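Local coordinates for catalase-3 (Neurospora crassa, PDB 4AJ9), which uses heme to break down hydrogen peroxide into oxygen and water, an activity that probably protects the cell from the toxicity of peroxide, at residues 529-534 against 555-561; 289-295 against 435-440. Residue numbers count along the deposited sequence, not the author numbering.

Contact 1 of 2, residues 529-534 against 555-561; sequences IATLRV and LEKDGLK
A beta-alpha-beta unit has to bring the chain back from its helix to the next strand, and the return can be very short, as in the C-terminal domain of this long catalase, related to class 1 glutamine amidotransferases: strands 533-537 and 561-566, neighbours in a parallel sheet, are joined through helix 544-557. The first segment enters its strand through a type II turn, I529 to L532, closed by L532 N to I529 O at 3.0 Å, and becomes extended at R533 and V534. Along the second segment, L555, in the last turns of the helix, points toward the strand and sets CD1 3.9 Å from V534 CG1. D558 N bonds L555 O at 2.9 Å; the D558 side chain (chi1 t) brings OD2 to 3.3 Å from I529 CD1. G559 takes a positive phi (83°/11°), turning the chain out of the helix so that its O receives T531 N at 2.8 Å. L560 (chi1 m, chi2 t) is the apolar centre: CD2 lies 3.7 Å from I529 CD1 and 4.0 Å from L532 CB, while CD1 lies 4.0 Å from V534 CG2. Helix 654-667 covers I529 and L560, with L665 against both. K561 starts the parallel pairing opposite R533, CA to CA 4.8 Å, both side chains on the same face of the sheet. Its N and O straddle R533, bonding L532 O at 2.9 Å and V534 N at 3.0 Å. R533, whose guanidinium is salt-bridged to D261, receives K561 CD over one face, 3.7 Å from R533 NH1.

Contact 2 of 2, residues 289-295 against 435-440; sequences DLLDPTK and SATFDD
F438 (chi1 m, chi2 40°) lays one ring face over D292, whose CB stands 3.8 Å from the ring centroid and 7° off the normal, a CH-pi contact. D289-D292 and D292-K295 are type I turns, each begun by an Asx turn: D289 OD1 accepts L291 N at 3.0 Å, D292 OD1 accepts T294 N at 2.8 Å. A 3-10 turn begins at A436, with F438 N to S435 O at 2.9 Å; D289 CA lies 5.9 Å from T437 CA and D292 CA 6.2 Å from F438 CA. Two loops thus meet beside the heme pocket, one between antiparallel-sheet strands, the other leading to helix 443-450, with the P293 side chain about 5 Å from the heme. T437 OG1 (chi1 p) donates to D289 OD2 at 2.6 Å, an oxygen also salt-bridged to R37 of the second subunit. A water joins D289 N (2.9 Å), D292 OD2 (2.8 Å) and T437 O (2.7 Å). K295 NZ forms a salt bridge to D292 OD2 and donates to D440 O, both at 2.8 Å.

How the contacts relate
Followed from the N terminus, the chain reaches residues 289-295 between strands 270-278 and 305-314 of the antiparallel sheet, runs through helix 343-360, and returns at 435-440 to close contact 2, a loop with 139 residues between its segments. It then passes through the helices from 443-450 to 489-499 before contact 1 opens, where 529-534 and 555-561 close a much shorter loop, with 20 residues between. The two loops are in series, neither nested nor crossed. Contact 2 ties the heme-bearing catalase region to the segment leading into helix 443-450, whereas contact 1 stays inside the C-terminal domain. Their centres lie 45 Å apart on opposite sides of the chain's centre.

Contact 1 of 2, residues 529-534 against 555-561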
ATOM      1  N   ILE C 529     -22.303 -16.465  39.660  1.00 12.48           N
ATOM      2  CA  ILE C 529     -23.301 -15.709  38.915  1.00 10.38           C
ATOM      3  C   ILE C 529     -22.948 -14.218  38.845  1.00  9.83           C
ATOM      4  O   ILE C 529     -23.722 -13.416  38.331  1.00 11.29           O
ATOM      5  CB  ILE C 529     -24.706 -15.910  39.490  1.00 14.50           C
ATOM      6  CG1 ILE C 529     -24.780 -15.372  40.923  1.00 14.68           C
ATOM      7  CG2 ILE C 529     -25.089 -17.389  39.406  1.00 10.05           C
ATOM      8  CD1 ILE C 529     -26.207 -15.121  41.415  1.00 19.58           C
ATOM      9  N   ALA C 530     -21.763 -13.862  39.331  1.00 10.71           N
ATOM     10  CA  ALA C 530     -21.292 -12.487  39.228  1.00 13.31           C
ATOM     11  C   ALA C 530     -21.409 -11.989  37.787  1.00 14.69           C
ATOM     12  O   ALA C 530     -21.155 -12.741  36.845  1.00 10.83           O
ATOM     13  CB  ALA C 530     -19.857 -12.381  39.702  1.00 13.38           C
ATOM     14  N   THR C 531     -21.803 -10.723  37.639  1.00 11.90           N
ATOM     15  CA  THR C 531     -21.990 -10.064  36.344  1.00  9.50           C
ATOM     16  C   THR C 531     -23.247 -10.470  35.580  1.00 11.47           C
ATOM     17  O   THR C 531     -23.632  -9.778  34.646  1.00  9.27           O
ATOM     18  CB  THR C 531     -20.798 -10.257  35.384  1.00  8.26           C
ATOM     19  OG1 THR C 531     -20.905 -11.537  34.736  1.00  8.82           O
ATOM     20  CG2 THR C 531     -19.475 -10.151  36.128  1.00  9.56           C
ATOM     21  N   LEU C 532     -23.874 -11.587  35.933  1.00  9.34           N
ATOM     22  CA  LEU C 532     -25.060 -11.994  35.190  1.00  9.67           C
ATOM     23  C   LEU C 532     -26.163 -10.932  35.345  1.00 13.03           C
ATOM     24  O   LEU C 532     -26.183 -10.171  36.316  1.00 11.63           O
ATOM     25  CB  LEU C 532     -25.546 -13.387  35.591  1.00 11.10           C
ATOM     26  CG  LEU C 532     -24.559 -14.519  35.283  1.00 15.54           C
ATOM     27  CD1 LEU C 532     -25.231 -15.868  35.441  1.00 20.63           C
ATOM     28  CD2 LEU C 532     -23.958 -14.378  33.887  1.00 13.05           C
ATOM     29  N   ARG C 533     -27.068 -10.892  34.378  1.00  5.60           N
ATOM     30  CA  ARG C 533     -27.938  -9.746  34.193  1.00 10.78           C
ATOM     31  C   ARG C 533     -29.394 -10.078  34.492  1.00  9.81           C
ATOM     32  O   ARG C 533     -29.924 -11.085  34.019  1.00  9.87           O
ATOM     33  CB  ARG C 533     -27.799  -9.224  32.755  1.00  9.33           C
ATOM     34  CG  ARG C 533     -26.407  -8.666  32.451  1.00 20.21           C
ATOM     35  CD  ARG C 533     -26.046  -8.762  30.961  1.00 20.62           C
ATOM     36  NE  ARG C 533     -24.700  -8.253  30.683  1.00 24.15           N
ATOM     37  CZ  ARG C 533     -24.424  -6.993  30.350  1.00 29.04           C
ATOM     38  NH1 ARG C 533     -25.404  -6.099  30.248  1.00 30.19           N
ATOM     39  NH2 ARG C 533     -23.165  -6.625  30.118  1.00 19.58           N
ATOM     40  N   VAL C 534     -30.041  -9.216  35.263  1.00  5.40           N
ATOM     41  CA  VAL C 534     -31.444  -9.412  35.595  1.00  6.61           C
ATOM     42  C   VAL C 534     -32.251  -8.231  35.075  1.00  8.08           C
ATOM     43  O   VAL C 534     -31.951  -7.084  35.390  1.00 10.29           O
ATOM     44  CB  VAL C 534     -31.631  -9.551  37.110  1.00 11.02           C
ATOM     45  CG1 VAL C 534     -33.087  -9.826  37.446  1.00  9.60           C
ATOM     46  CG2 VAL C 534     -30.735 -10.658  37.641  1.00  9.24           C
ATOM     47  N   LEU C 555     -30.415  -7.769  44.742  1.00 19.88           N
ATOM     48  CA  LEU C 555     -29.784  -8.525  43.668  1.00 14.84           C
ATOM     49  C   LEU C 555     -28.342  -8.052  43.475  1.00 17.71           C
ATOM     50  O   LEU C 555     -27.415  -8.863  43.416  1.00 17.25           O
ATOM     51  CB  LEU C 555     -30.593  -8.420  42.376  1.00 12.78           C
ATOM     52  CG  LEU C 555     -31.914  -9.187  42.386  1.00 14.80           C
ATOM     53  CD1 LEU C 555     -32.801  -8.802  41.203  1.00 15.81           C
ATOM     54  CD2 LEU C 555     -31.651 -10.698  42.399  1.00 11.44           C
ATOM     55  N   GLU C 556     -28.153  -6.738  43.396  1.00 14.50           N
ATOM     56  CA  GLU C 556     -26.822  -6.172  43.195  1.00 16.55           C
ATOM     57  C   GLU C 556     -25.833  -6.588  44.284  1.00 19.98           C
ATOM     58  O   GLU C 556     -24.626  -6.577  44.064  1.00 21.44           O
ATOM     59  CB  GLU C 556     -26.889  -4.649  43.101  1.00 16.11           C
ATOM     60  CG  GLU C 556     -27.486  -4.143  41.799  1.00 15.70           C
ATOM     61  CD  GLU C 556     -27.450  -2.629  41.703  1.00 23.29           C
ATOM     62  OE1 GLU C 556     -27.560  -1.960  42.754  1.00 29.63           O
ATOM     63  OE2 GLU C 556     -27.304  -2.114  40.579  1.00 32.55           O
ATOM     64  N   LYS C 557     -26.343  -6.948  45.459  1.00 24.71           N
ATOM     65  CA  LYS C 557     -25.485  -7.411  46.546  1.00 25.43           C
ATOM     66  C   LYS C 557     -24.749  -8.680  46.154  1.00 22.46           C
ATOM     67  O   LYS C 557     -23.606  -8.882  46.538  1.00 22.34           O
ATOM     68  CB  LYS C 557     -26.297  -7.679  47.814  1.00 27.20           C
ATOM     69  CG  LYS C 557     -26.799  -6.438  48.510  1.00 33.98           C
ATOM     70  CD  LYS C 557     -27.564  -6.799  49.768  1.00 44.37           C
ATOM     71  CE  LYS C 557     -27.998  -5.555  50.525  1.00 53.07           C
ATOM     72  NZ  LYS C 557     -28.732  -5.904  51.773  1.00 64.33           N
ATOM     73  N   ASP C 558     -25.420  -9.536  45.392  1.00 15.42           N
ATOM     74  CA  ASP C 558     -24.871 -10.835  45.029  1.00 24.74           C
ATOM     75  C   ASP C 558     -24.104 -10.749  43.713  1.00 23.69           C
ATOM     76  O   ASP C 558     -23.890 -11.755  43.028  1.00 24.19           O
ATOM     77  CB  ASP C 558     -25.995 -11.873  44.939  1.00 34.68           C
ATOM     78  CG  ASP C 558     -25.489 -13.304  45.072  1.00 42.16           C
ATOM     79  OD1 ASP C 558     -24.400 -13.506  45.653  1.00 48.42           O
ATOM     80  OD2 ASP C 558     -26.192 -14.228  44.606  1.00 27.44           O
ATOM     81  N   GLY C 559     -23.707  -9.533  43.355  1.00 18.04           N
ATOM     82  CA  GLY C 559     -22.855  -9.318  42.201  1.00 12.92           C
ATOM     83  C   GLY C 559     -23.555  -9.264  40.858  1.00 14.24           C
ATOM     84  O   GLY C 559     -22.889  -9.290  39.827  1.00 21.40           O
ATOM     85  N   LEU C 560     -24.884  -9.182  40.864  1.00 10.47           N
ATOM     86  CA  LEU C 560     -25.664  -9.133  39.621  1.00 11.59           C
ATOM     87  C   LEU C 560     -25.817  -7.713  39.062  1.00 12.65           C
ATOM     88  O   LEU C 560     -25.815  -6.743  39.809  1.00 16.10           O
ATOM     89  CB  LEU C 560     -27.052  -9.751  39.844  1.00 14.98           C
ATOM     90  CG  LEU C 560     -27.061 -11.191  40.366  1.00 19.33           C
ATOM     91  CD1 LEU C 560     -28.456 -11.595  40.821  1.00 12.14           C
ATOM     92  CD2 LEU C 560     -26.539 -12.149  39.297  1.00 19.17           C
ATOM     93  N   LYS C 561     -25.952  -7.610  37.738  1.00 12.98           N
ATOM     94  CA  LYS C 561     -26.188  -6.342  37.059  1.00 14.97           C
ATOM     95  C   LYS C 561     -27.659  -6.246  36.697  1.00 15.99           C
ATOM     96  O   LYS C 561     -28.145  -6.968  35.828  1.00 14.54           O
ATOM     97  CB  LYS C 561     -25.350  -6.237  35.787  1.00 15.14           C
ATOM     98  CG  LYS C 561     -25.390  -4.856  35.153  1.00 20.90           C
ATOM     99  CD  LYS C 561     -24.822  -4.877  33.736  1.00 37.60           C
ATOM    100  CE  LYS C 561     -24.453  -3.471  33.262  1.00 53.85           C
ATOM    101  NZ  LYS C 561     -25.597  -2.520  33.376  1.00 52.12           N
TER

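Contact 2 of 2, residues 289-295 against 435-440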
ATOM      1  N   ASP C 289      -3.539 -39.870  15.487  1.00 10.16           N
ATOM      2  CA  ASP C 289      -2.212 -39.277  15.371  1.00 10.97           C
ATOM      3  C   ASP C 289      -2.243 -37.870  15.957  1.00  9.95           C
ATOM      4  O   ASP C 289      -3.037 -37.030  15.528  1.00  6.68           O
ATOM      5  CB  ASP C 289      -1.815 -39.237  13.891  1.00  9.27           C
ATOM      6  CG  ASP C 289      -0.346 -38.906  13.678  1.00  8.14           C
ATOM      7  OD1 ASP C 289       0.227 -38.144  14.482  1.00  9.41           O
ATOM      8  OD2 ASP C 289       0.226 -39.412  12.688  1.00 10.27           O
ATOM      9  N   LEU C 290      -1.384 -37.604  16.940  1.00  9.38           N
ATOM     10  CA  LEU C 290      -1.406 -36.305  17.618  1.00  9.15           C
ATOM     11  C   LEU C 290      -0.952 -35.137  16.733  1.00  6.96           C
ATOM     12  O   LEU C 290      -1.006 -33.977  17.143  1.00 10.22           O
ATOM     13  CB  LEU C 290      -0.635 -36.355  18.945  1.00  9.80           C
ATOM     14  CG  LEU C 290      -1.529 -36.730  20.130  1.00  9.27           C
ATOM     15  CD1 LEU C 290      -0.722 -37.267  21.325  1.00  7.87           C
ATOM     16  CD2 LEU C 290      -2.367 -35.524  20.531  1.00  5.78           C
ATOM     17  N   LEU C 291      -0.535 -35.443  15.509  1.00  5.76           N
ATOM     18  CA  LEU C 291      -0.215 -34.404  14.537  1.00 11.75           C
ATOM     19  C   LEU C 291      -1.478 -33.980  13.774  1.00  8.45           C
ATOM     20  O   LEU C 291      -1.441 -33.055  12.972  1.00  9.56           O
ATOM     21  CB  LEU C 291       0.851 -34.889  13.551  1.00  8.39           C
ATOM     22  CG  LEU C 291       2.236 -35.270  14.087  1.00  8.32           C
ATOM     23  CD1 LEU C 291       3.122 -35.741  12.929  1.00  8.99           C
ATOM     24  CD2 LEU C 291       2.897 -34.117  14.833  1.00  4.99           C
ATOM     25  N   ASP C 292      -2.589 -34.658  14.054  1.00  9.16           N
ATOM     26  CA  ASP C 292      -3.857 -34.460  13.361  1.00 11.84           C
ATOM     27  C   ASP C 292      -4.743 -33.478  14.137  1.00  8.03           C
ATOM     28  O   ASP C 292      -5.283 -33.820  15.189  1.00  6.07           O
ATOM     29  CB  ASP C 292      -4.579 -35.811  13.214  1.00  7.55           C
ATOM     30  CG  ASP C 292      -5.882 -35.715  12.433  1.00 11.35           C
ATOM     31  OD1 ASP C 292      -6.405 -34.592  12.223  1.00 10.64           O
ATOM     32  OD2 ASP C 292      -6.405 -36.785  12.041  1.00  7.95           O
ATOM     33  N   PRO C 293      -4.926 -32.267  13.588  1.00  4.89           N
ATOM     34  CA  PRO C 293      -5.669 -31.196  14.263  1.00  8.10           C
ATOM     35  C   PRO C 293      -7.184 -31.403  14.249  1.00  7.15           C
ATOM     36  O   PRO C 293      -7.921 -30.569  14.803  1.00  9.32           O
ATOM     37  CB  PRO C 293      -5.302 -29.958  13.433  1.00  3.84           C
ATOM     38  CG  PRO C 293      -5.115 -30.501  12.051  1.00  5.94           C
ATOM     39  CD  PRO C 293      -4.495 -31.874  12.235  1.00  6.75           C
ATOM     40  N   THR C 294      -7.651 -32.476  13.617  1.00  5.92           N
ATOM     41  CA  THR C 294      -9.078 -32.774  13.627  1.00  6.03           C
ATOM     42  C   THR C 294      -9.428 -33.676  14.802  1.00  7.96           C
ATOM     43  O   THR C 294     -10.562 -34.123  14.916  1.00  5.78           O
ATOM     44  CB  THR C 294      -9.555 -33.451  12.302  1.00  5.39           C
ATOM     45  OG1 THR C 294      -8.967 -34.754  12.180  1.00  5.88           O
ATOM     46  CG2 THR C 294      -9.159 -32.596  11.075  1.00  3.32           C
ATOM     47  N   LYS C 295      -8.449 -33.946  15.663  1.00  5.88           N
ATOM     48  CA  LYS C 295      -8.646 -34.837  16.800  1.00  5.94           C
ATOM     49  C   LYS C 295      -8.266 -34.116  18.087  1.00  7.97           C
ATOM     50  O   LYS C 295      -7.344 -33.303  18.090  1.00 10.19           O
ATOM     51  CB  LYS C 295      -7.773 -36.087  16.667  1.00 12.22           C
ATOM     52  CG  LYS C 295      -7.856 -36.820  15.328  1.00 12.04           C
ATOM     53  CD  LYS C 295      -9.062 -37.736  15.258  1.00  6.17           C
ATOM     54  CE  LYS C 295      -9.037 -38.584  13.983  1.00  6.61           C
ATOM     55  NZ  LYS C 295      -8.923 -37.755  12.751  1.00 11.04           N
ATOM     56  N   SER C 435      -0.453 -38.530   5.895  1.00 13.26           N
ATOM     57  CA  SER C 435      -0.312 -39.813   6.567  1.00 13.30           C
ATOM     58  C   SER C 435      -1.643 -40.554   6.636  1.00 12.81           C
ATOM     59  O   SER C 435      -2.667 -39.963   6.972  1.00  9.29           O
ATOM     60  CB  SER C 435       0.198 -39.587   7.987  1.00 12.86           C
ATOM     61  OG  SER C 435       0.405 -40.818   8.648  1.00 13.23           O
ATOM     62  N   ALA C 436      -1.622 -41.850   6.341  1.00 11.48           N
ATOM     63  CA  ALA C 436      -2.819 -42.672   6.448  1.00 11.72           C
ATOM     64  C   ALA C 436      -3.366 -42.652   7.880  1.00 15.16           C
ATOM     65  O   ALA C 436      -4.534 -42.966   8.103  1.00  8.90           O
ATOM     66  CB  ALA C 436      -2.543 -44.101   5.991  1.00  9.25           C
ATOM     67  N   THR C 437      -2.526 -42.266   8.842  1.00 10.13           N
ATOM     68  CA  THR C 437      -2.947 -42.176  10.243  1.00 11.23           C
ATOM     69  C   THR C 437      -4.011 -41.096  10.449  1.00  9.98           C
ATOM     70  O   THR C 437      -4.631 -41.022  11.511  1.00  8.86           O
ATOM     71  CB  THR C 437      -1.755 -41.888  11.203  1.00 12.68           C
ATOM     72  OG1 THR C 437      -1.106 -40.659  10.833  1.00 11.31           O
ATOM     73  CG2 THR C 437      -0.740 -43.022  11.168  1.00 14.11           C
ATOM     74  N   PHE C 438      -4.210 -40.262   9.428  1.00  8.26           N
ATOM     75  CA  PHE C 438      -5.142 -39.139   9.485  1.00  8.51           C
ATOM     76  C   PHE C 438      -6.527 -39.548   8.965  1.00 11.03           C
ATOM     77  O   PHE C 438      -7.459 -38.746   8.990  1.00  8.87           O
ATOM     78  CB  PHE C 438      -4.606 -37.964   8.632  1.00  9.83           C
ATOM     79  CG  PHE C 438      -3.576 -37.089   9.330  1.00 10.65           C
ATOM     80  CD1 PHE C 438      -2.587 -37.639  10.139  1.00  9.21           C
ATOM     81  CD2 PHE C 438      -3.595 -35.707   9.156  1.00  8.93           C
ATOM     82  CE1 PHE C 438      -1.645 -36.827  10.770  1.00 14.14           C
ATOM     83  CE2 PHE C 438      -2.658 -34.890   9.782  1.00  9.15           C
ATOM     84  CZ  PHE C 438      -1.680 -35.444  10.592  1.00 10.38           C
ATOM     85  N   ASP C 439      -6.660 -40.799   8.517  1.00 12.27           N
ATOM     86  CA  ASP C 439      -7.815 -41.244   7.723  1.00 11.15           C
ATOM     87  C   ASP C 439      -9.207 -41.252   8.383  1.00  9.54           C
ATOM     88  O   ASP C 439     -10.217 -41.222   7.677  1.00 14.52           O
ATOM     89  CB  ASP C 439      -7.548 -42.634   7.126  1.00 12.28           C
ATOM     90  CG  ASP C 439      -6.640 -42.587   5.909  1.00 23.89           C
ATOM     91  OD1 ASP C 439      -6.279 -41.471   5.484  1.00 21.15           O
ATOM     92  OD2 ASP C 439      -6.304 -43.667   5.368  1.00 31.64           O
ATOM     93  N   ASP C 440      -9.272 -41.315   9.710  1.00  8.60           N
ATOM     94  CA  ASP C 440     -10.557 -41.500  10.396  1.00 11.21           C
ATOM     95  C   ASP C 440     -11.262 -40.174  10.678  1.00  8.00           C
ATOM     96  O   ASP C 440     -10.806 -39.391  11.501  1.00  9.75           O
ATOM     97  CB  ASP C 440     -10.359 -42.289  11.697  1.00 10.81           C
ATOM     98  CG  ASP C 440     -11.669 -42.576  12.427  1.00 14.40           C
ATOM     99  OD1 ASP C 440     -12.587 -41.728  12.401  1.00 10.30           O
ATOM    100  OD2 ASP C 440     -11.776 -43.657  13.043  1.00 12.40           O
TER
HETATM  101  O   HOH W   1      -5.294 -39.071  13.288  1.00 11.29           O